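Local coordinates for protein oligogalacturonate-specific porin KdgM (Dickeya dadantii, PDB 4FQE) that forms a monomeric outer-membrane beta-barrel porin specific for oligogalacturonides and is required for full virulence of the bacterium, at residues F70-L82 / N90-T102. Numbering follows the deposited sequence. Where two conformers were deposited one is given.
Sequences FNSVFSIEPGFSL and NYRPYLRGRANVT. With C8E ((hydroxyethyloxy)tri(ethyloxy)octane), chain H; C8E ((hydroxyethyloxy)tri(ethyloxy)octane), chain E.
Glu77 is the polar hub, its buried carboxylate held by Tyr94 and Arg96. Tyr94 OH donates to Glu77 OE1 (2.8 Å) from above the carboxylate plane. Arg96, alongside the extended Glu77 chain (chi1 177°), approaches side-on in a salt bridge, NE reaching Glu77 OE2 at 3.1 Å while NH1 bonds more distantly to OE2 and weakly to OE1. Arg26 adds a second salt bridge at OE1. The Tyr94 ring lies over Gly79 CA (3.7 Å to the ring centroid), a CH-pi contact. These strands form an antiparallel hairpin of the porin's 12-stranded barrel; paired backbone bonds join Ser75 with Arg98, Glu77 with Arg96 and Gly79 with Tyr94, and Arg92 N donates to Ser81 O (3.0 Å). One water links Ser75 OG to Arg96 O; another donates to Ser81 OG and accepts from Arg92 NE, while Arg92 NH2 salt-bridges Glu61. On the lipid-facing side, opposite Glu77, Tyr94 and Arg96, detergent runs past Pro78, Phe80 and Leu95, and Phe80 CE1 meets Tyr91 CE1 obliquely at 3.4 Å. At the end away from the hairpin turn, Asn100 ND2 donates almost straight to Ser72 O (2.9 Å, 169°), and Asn71 OD1 accepts from Val73 N (an Asx turn) and Phe74 N, an Asx motif.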
loop_
_atom_site.group_PDB
_atom_site.type_symbol
_atom_site.label_atom_id
_atom_site.label_comp_id
_atom_site.label_asym_id
_atom_site.label_seq_id
_atom_site.Cartn_x
_atom_site.Cartn_y
_atom_site.Cartn_z
ATOM N N PHE A 70 9.666 18.644 1.457
ATOM C CA PHE A 70 10.331 19.857 1.010
ATOM C C PHE A 70 9.486 21.079 1.287
ATOM O O PHE A 70 10.016 22.130 1.623
ATOM C CB PHE A 70 10.648 19.805 -0.479
ATOM C CG PHE A 70 11.604 18.718 -0.847
ATOM C CD1 PHE A 70 12.964 18.899 -0.697
ATOM C CD2 PHE A 70 11.138 17.516 -1.369
ATOM C CE1 PHE A 70 13.851 17.893 -1.035
ATOM C CE2 PHE A 70 12.019 16.506 -1.718
ATOM C CZ PHE A 70 13.379 16.699 -1.556
ATOM N N ASN A 71 8.182 20.925 1.091
ATOM C CA ASN A 71 7.185 21.984 1.278
ATOM C C ASN A 71 5.812 21.336 1.240
ATOM O O ASN A 71 5.727 20.117 1.226
ATOM C CB ASN A 71 7.335 23.055 0.198
ATOM C CG ASN A 71 7.335 22.473 -1.201
ATOM O OD1 ASN A 71 6.491 21.621 -1.552
ATOM N ND2 ASN A 71 8.273 22.941 -2.018
ATOM N N SER A 72 4.750 22.136 1.206
ATOM C CA SER A 72 3.369 21.623 1.230
ATOM C C SER A 72 2.945 20.791 0.003
ATOM O O SER A 72 1.953 20.043 0.049
ATOM C CB SER A 72 2.386 22.786 1.430
ATOM O OG SER A 72 2.362 23.665 0.319
ATOM N N VAL A 73 3.704 20.894 -1.079
ATOM C CA VAL A 73 3.419 20.157 -2.285
ATOM C C VAL A 73 4.250 18.888 -2.459
ATOM O O VAL A 73 3.686 17.822 -2.681
ATOM C CB VAL A 73 3.607 21.053 -3.523
ATOM C CG1 VAL A 73 3.315 20.275 -4.795
ATOM C CG2 VAL A 73 2.698 22.296 -3.435
ATOM N N PHE A 74 5.585 18.995 -2.396
ATOM C CA PHE A 74 6.462 17.862 -2.770
ATOM C C PHE A 74 7.056 17.187 -1.529
ATOM O O PHE A 74 7.460 17.864 -0.587
ATOM C CB PHE A 74 7.612 18.325 -3.703
ATOM C CG PHE A 74 7.153 18.805 -5.053
ATOM C CD1 PHE A 74 6.487 17.939 -5.928
ATOM C CD2 PHE A 74 7.341 20.134 -5.447
ATOM C CE1 PHE A 74 6.054 18.385 -7.167
ATOM C CE2 PHE A 74 6.890 20.580 -6.672
ATOM C CZ PHE A 74 6.260 19.708 -7.538
ATOM N N SER A 75 7.098 15.854 -1.535
ATOM C CA SER A 75 7.789 15.097 -0.509
ATOM C C SER A 75 8.474 13.868 -1.128
ATOM O O SER A 75 8.111 13.420 -2.201
ATOM C CB SER A 75 6.809 14.672 0.599
ATOM O OG SER A 75 5.808 13.820 0.080
ATOM N N ILE A 76 9.506 13.371 -0.465
ATOM C CA ILE A 76 10.167 12.147 -0.881
ATOM C C ILE A 76 10.323 11.235 0.332
ATOM O O ILE A 76 10.623 11.716 1.440
ATOM C CB ILE A 76 11.535 12.417 -1.516
ATOM C CG1 ILE A 76 12.418 13.218 -0.561
ATOM C CG2 ILE A 76 11.350 13.150 -2.833
ATOM C CD1 ILE A 76 13.828 13.356 -1.049
ATOM N N GLU A 77 10.084 9.931 0.110
ATOM C CA GLU A 77 10.053 8.891 1.157
ATOM C C GLU A 77 10.925 7.690 0.787
ATOM O O GLU A 77 10.496 6.844 0.019
ATOM C CB GLU A 77 8.612 8.412 1.396
ATOM C CG GLU A 77 8.477 7.269 2.421
ATOM C CD GLU A 77 7.065 6.696 2.488
ATOM O OE1 GLU A 77 6.851 5.734 3.237
ATOM O OE2 GLU A 77 6.156 7.181 1.792
ATOM N N PRO A 78 12.165 7.615 1.315
ATOM C CA PRO A 78 12.949 6.403 1.128
ATOM C C PRO A 78 12.482 5.389 2.147
ATOM O O PRO A 78 12.060 5.772 3.232
ATOM C CB PRO A 78 14.379 6.847 1.413
ATOM C CG PRO A 78 14.257 8.070 2.245
ATOM C CD PRO A 78 12.983 8.726 1.823
ATOM N N GLY A 79 12.514 4.117 1.802
ATOM C CA GLY A 79 11.984 3.121 2.707
ATOM C C GLY A 79 12.756 1.854 2.557
ATOM O O GLY A 79 13.373 1.621 1.539
ATOM N N PHE A 80 12.671 1.049 3.599
ATOM C CA PHE A 80 13.373 -0.218 3.752
ATOM C C PHE A 80 12.319 -1.234 4.160
ATOM O O PHE A 80 11.592 -0.985 5.100
ATOM C CB PHE A 80 14.387 -0.079 4.887
ATOM C CG PHE A 80 15.097 -1.349 5.220
ATOM C CD1 PHE A 80 16.213 -1.740 4.512
ATOM C CD2 PHE A 80 14.639 -2.166 6.242
ATOM C CE1 PHE A 80 16.861 -2.922 4.831
ATOM C CE2 PHE A 80 15.283 -3.355 6.558
ATOM C CZ PHE A 80 16.389 -3.726 5.828
ATOM N N SER A 81 12.275 -2.388 3.504
ATOM C CA SER A 81 11.353 -3.460 3.917
ATOM C C SER A 81 11.950 -4.844 3.710
ATOM O O SER A 81 12.744 -5.073 2.801
ATOM C CB SER A 81 10.012 -3.367 3.228
ATOM O OG SER A 81 10.098 -3.371 1.821
ATOM N N LEU A 82 11.601 -5.742 4.606
ATOM C CA LEU A 82 12.036 -7.137 4.534
ATOM C C LEU A 82 10.772 -7.921 4.737
ATOM O O LEU A 82 10.034 -7.618 5.653
ATOM C CB LEU A 82 12.974 -7.473 5.661
ATOM C CG LEU A 82 14.347 -6.823 5.645
ATOM C CD1 LEU A 82 15.082 -7.342 6.898
ATOM C CD2 LEU A 82 15.071 -7.178 4.353
ATOM N N ASN A 90 11.825 -11.463 0.478
ATOM C CA ASN A 90 12.407 -10.424 -0.332
ATOM C C ASN A 90 12.797 -9.254 0.508
ATOM O O ASN A 90 12.184 -8.958 1.520
ATOM C CB ASN A 90 11.441 -9.920 -1.468
ATOM C CG ASN A 90 9.977 -9.962 -1.076
ATOM O OD1 ASN A 90 9.062 -9.957 -1.940
ATOM N ND2 ASN A 90 9.724 -10.011 0.227
ATOM N N TYR A 91 13.841 -8.618 0.042
ATOM C CA TYR A 91 14.276 -7.311 0.483
ATOM C C TYR A 91 13.771 -6.339 -0.595
ATOM O O TYR A 91 14.065 -6.501 -1.758
ATOM C CB TYR A 91 15.797 -7.290 0.578
ATOM C CG TYR A 91 16.406 -5.927 0.647
ATOM C CD1 TYR A 91 15.920 -4.971 1.527
ATOM C CD2 TYR A 91 17.466 -5.581 -0.161
ATOM C CE1 TYR A 91 16.472 -3.699 1.583
ATOM C CE2 TYR A 91 18.048 -4.317 -0.083
ATOM C CZ TYR A 91 17.533 -3.384 0.793
ATOM O OH TYR A 91 18.088 -2.116 0.863
ATOM N N ARG A 92 12.984 -5.358 -0.185
ATOM C CA ARG A 92 12.387 -4.411 -1.121
ATOM C C ARG A 92 12.535 -3.016 -0.555
ATOM O O ARG A 92 11.633 -2.531 0.126
ATOM C CB ARG A 92 10.915 -4.775 -1.345
ATOM C CG ARG A 92 10.699 -6.206 -1.810
ATOM C CD ARG A 92 9.278 -6.450 -2.282
ATOM N NE ARG A 92 8.310 -6.429 -1.190
ATOM C CZ ARG A 92 6.986 -6.494 -1.342
ATOM N NH1 ARG A 92 6.445 -6.544 -2.551
ATOM N NH2 ARG A 92 6.180 -6.490 -0.281
ATOM N N PRO A 93 13.681 -2.367 -0.805
ATOM C CA PRO A 93 13.801 -0.965 -0.448
ATOM C C PRO A 93 12.979 -0.156 -1.450
ATOM O O PRO A 93 12.625 -0.687 -2.487
ATOM C CB PRO A 93 15.288 -0.670 -0.662
ATOM C CG PRO A 93 15.661 -1.555 -1.778
ATOM C CD PRO A 93 14.813 -2.811 -1.632
ATOM N N TYR A 94 12.649 1.086 -1.140
ATOM C CA TYR A 94 11.898 1.890 -2.105
ATOM C C TYR A 94 12.113 3.370 -1.969
ATOM O O TYR A 94 12.602 3.825 -0.953
ATOM C CB TYR A 94 10.404 1.587 -1.998
ATOM C CG TYR A 94 9.735 2.004 -0.701
ATOM C CD1 TYR A 94 9.532 1.084 0.342
ATOM C CD2 TYR A 94 9.292 3.310 -0.511
ATOM C CE1 TYR A 94 8.882 1.460 1.516
ATOM C CE2 TYR A 94 8.670 3.689 0.667
ATOM C CZ TYR A 94 8.458 2.759 1.676
ATOM O OH TYR A 94 7.857 3.148 2.845
ATOM N N LEU A 95 11.741 4.099 -3.011
ATOM C CA LEU A 95 11.672 5.561 -2.992
ATOM C C LEU A 95 10.300 5.983 -3.553
ATOM O O LEU A 95 9.954 5.631 -4.670
ATOM C CB LEU A 95 12.783 6.162 -3.844
ATOM C CG LEU A 95 12.997 7.688 -3.763
ATOM C CD1 LEU A 95 13.308 8.126 -2.335
ATOM C CD2 LEU A 95 14.133 8.150 -4.696
ATOM N N ARG A 96 9.529 6.707 -2.751
ATOM C CA ARG A 96 8.218 7.202 -3.173
ATOM C C ARG A 96 8.228 8.735 -3.191
ATOM O O ARG A 96 8.504 9.370 -2.186
ATOM C CB ARG A 96 7.104 6.685 -2.243
ATOM C CG ARG A 96 5.714 7.224 -2.590
ATOM C CD ARG A 96 4.567 6.381 -2.028
ATOM N NE ARG A 96 4.918 5.826 -0.718
ATOM C CZ ARG A 96 4.404 4.718 -0.183
ATOM N NH1 ARG A 96 4.817 4.318 1.011
ATOM N NH2 ARG A 96 3.491 3.997 -0.829
ATOM N N GLY A 97 7.930 9.318 -4.336
ATOM C CA GLY A 97 7.705 10.752 -4.425
ATOM C C GLY A 97 6.245 11.073 -4.417
ATOM O O GLY A 97 5.446 10.345 -5.027
ATOM N N ARG A 98 5.883 12.164 -3.751
ATOM C CA ARG A 98 4.497 12.597 -3.681
ATOM C C ARG A 98 4.344 14.077 -4.021
ATOM O O ARG A 98 5.140 14.911 -3.583
ATOM C CB ARG A 98 3.921 12.320 -2.290
ATOM C CG ARG A 98 2.487 12.786 -2.120
ATOM C CD ARG A 98 1.947 12.532 -0.720
ATOM N NE ARG A 98 0.546 12.951 -0.633
ATOM C CZ ARG A 98 -0.195 12.964 0.478
ATOM N NH1 ARG A 98 0.307 12.590 1.668
ATOM N NH2 ARG A 98 -1.451 13.371 0.402
ATOM N N ALA A 99 3.315 14.397 -4.811
ATOM C CA ALA A 99 2.948 15.790 -5.094
ATOM C C ALA A 99 1.487 16.029 -4.735
ATOM O O ALA A 99 0.619 15.372 -5.283
ATOM C CB ALA A 99 3.180 16.111 -6.564
ATOM N N ASN A 100 1.232 16.916 -3.783
ATOM C CA ASN A 100 -0.122 17.425 -3.561
ATOM C C ASN A 100 -0.509 18.470 -4.589
ATOM O O ASN A 100 -0.123 19.641 -4.495
ATOM C CB ASN A 100 -0.275 17.970 -2.154
ATOM C CG ASN A 100 0.077 16.947 -1.122
ATOM O OD1 ASN A 100 -0.438 15.836 -1.149
ATOM N ND2 ASN A 100 0.980 17.292 -0.218
ATOM N N VAL A 101 -1.260 18.033 -5.595
ATOM C CA VAL A 101 -1.711 18.928 -6.679
ATOM C C VAL A 101 -2.687 19.976 -6.142
ATOM O O VAL A 101 -2.557 21.177 -6.427
ATOM C CB VAL A 101 -2.387 18.128 -7.824
ATOM C CG1 VAL A 101 -2.813 19.052 -8.965
ATOM C CG2 VAL A 101 -1.452 17.031 -8.319
ATOM N N THR A 102 -3.676 19.517 -5.385
ATOM C CA THR A 102 -4.548 20.394 -4.620
ATOM C C THR A 102 -4.664 19.813 -3.204
ATOM O O THR A 102 -4.084 18.773 -2.900
ATOM C CB THR A 102 -5.964 20.448 -5.220
ATOM O OG1 THR A 102 -6.616 19.199 -4.971
ATOM C CG2 THR A 102 -5.922 20.721 -6.732
HETATM C C1 C8E H . 14.846 1.941 -4.316
HETATM C C2 C8E H . 16.308 2.185 -4.043
HETATM C C3 C8E H . 16.497 3.639 -3.643
HETATM C C4 C8E H . 15.745 3.970 -2.361
HETATM C C5 C8E H . 16.676 4.226 -1.193
HETATM C C6 C8E H . 17.082 2.903 -0.563
HETATM C C7 C8E H . 16.351 2.640 0.744
HETATM C C8 C8E H . 16.990 1.483 1.509
HETATM O O9 C8E H . 17.973 1.979 2.422
HETATM C C10 C8E H . 18.658 0.950 3.145
HETATM C C11 C8E H . 18.929 1.426 4.573
HETATM O O12 C8E H . 17.990 0.885 5.501
HETATM C C13 C8E H . 17.829 1.644 6.705
HETATM C C14 C8E H . 16.741 2.706 6.529
HETATM O O15 C8E H . 15.768 2.685 7.584
HETATM C C16 C8E H . 15.334 3.977 8.048
HETATM C C17 C8E H . 14.279 4.611 7.149
HETATM O O18 C8E H . 14.904 5.469 6.184
HETATM C C19 C8E H . 14.868 4.965 4.851
HETATM C C20 C8E H . 16.248 5.033 4.213
HETATM O O21 C8E H . 16.577 3.792 3.580
HETATM C C1 C8E E . 9.450 10.749 -7.316
HETATM C C2 C8E E . 10.855 10.205 -7.142
HETATM C C3 C8E E . 10.878 8.689 -6.973
HETATM C C4 C8E E . 10.273 7.974 -8.172
HETATM C C5 C8E E . 11.196 6.913 -8.760
HETATM C C6 C8E E . 12.430 7.533 -9.431
HETATM C C7 C8E E . 12.905 6.865 -10.732
HETATM C C8 C8E E . 11.957 5.862 -11.392
HETATM O O9 C8E E . 12.547 5.274 -12.557
HETATM C C10 C8E E . 11.684 4.369 -13.256
HETATM C C11 C8E E . 12.418 3.105 -13.694
HETATM O O12 C8E E . 11.827 2.594 -14.900
HETATM C C13 C8E E . 12.411 3.144 -16.090
HETATM C C14 C8E E . 11.415 3.218 -17.251
HETATM O O15 C8E E . 10.137 3.720 -16.826
HETATM C C16 C8E E . 9.057 3.006 -17.436
HETATM C C17 C8E E . 7.700 3.638 -17.109
HETATM O O18 C8E E . 6.646 2.682 -17.294
HETATM C C19 C8E E . 6.441 2.290 -18.656
HETATM C C20 C8E E . 7.048 0.907 -18.901
HETATM O O21 C8E E . 8.008 0.911 -19.967
HETATM O O HOH W 1 6.862 11.230 -0.328
HETATM O O HOH W 2 9.596 -6.526 1.530
#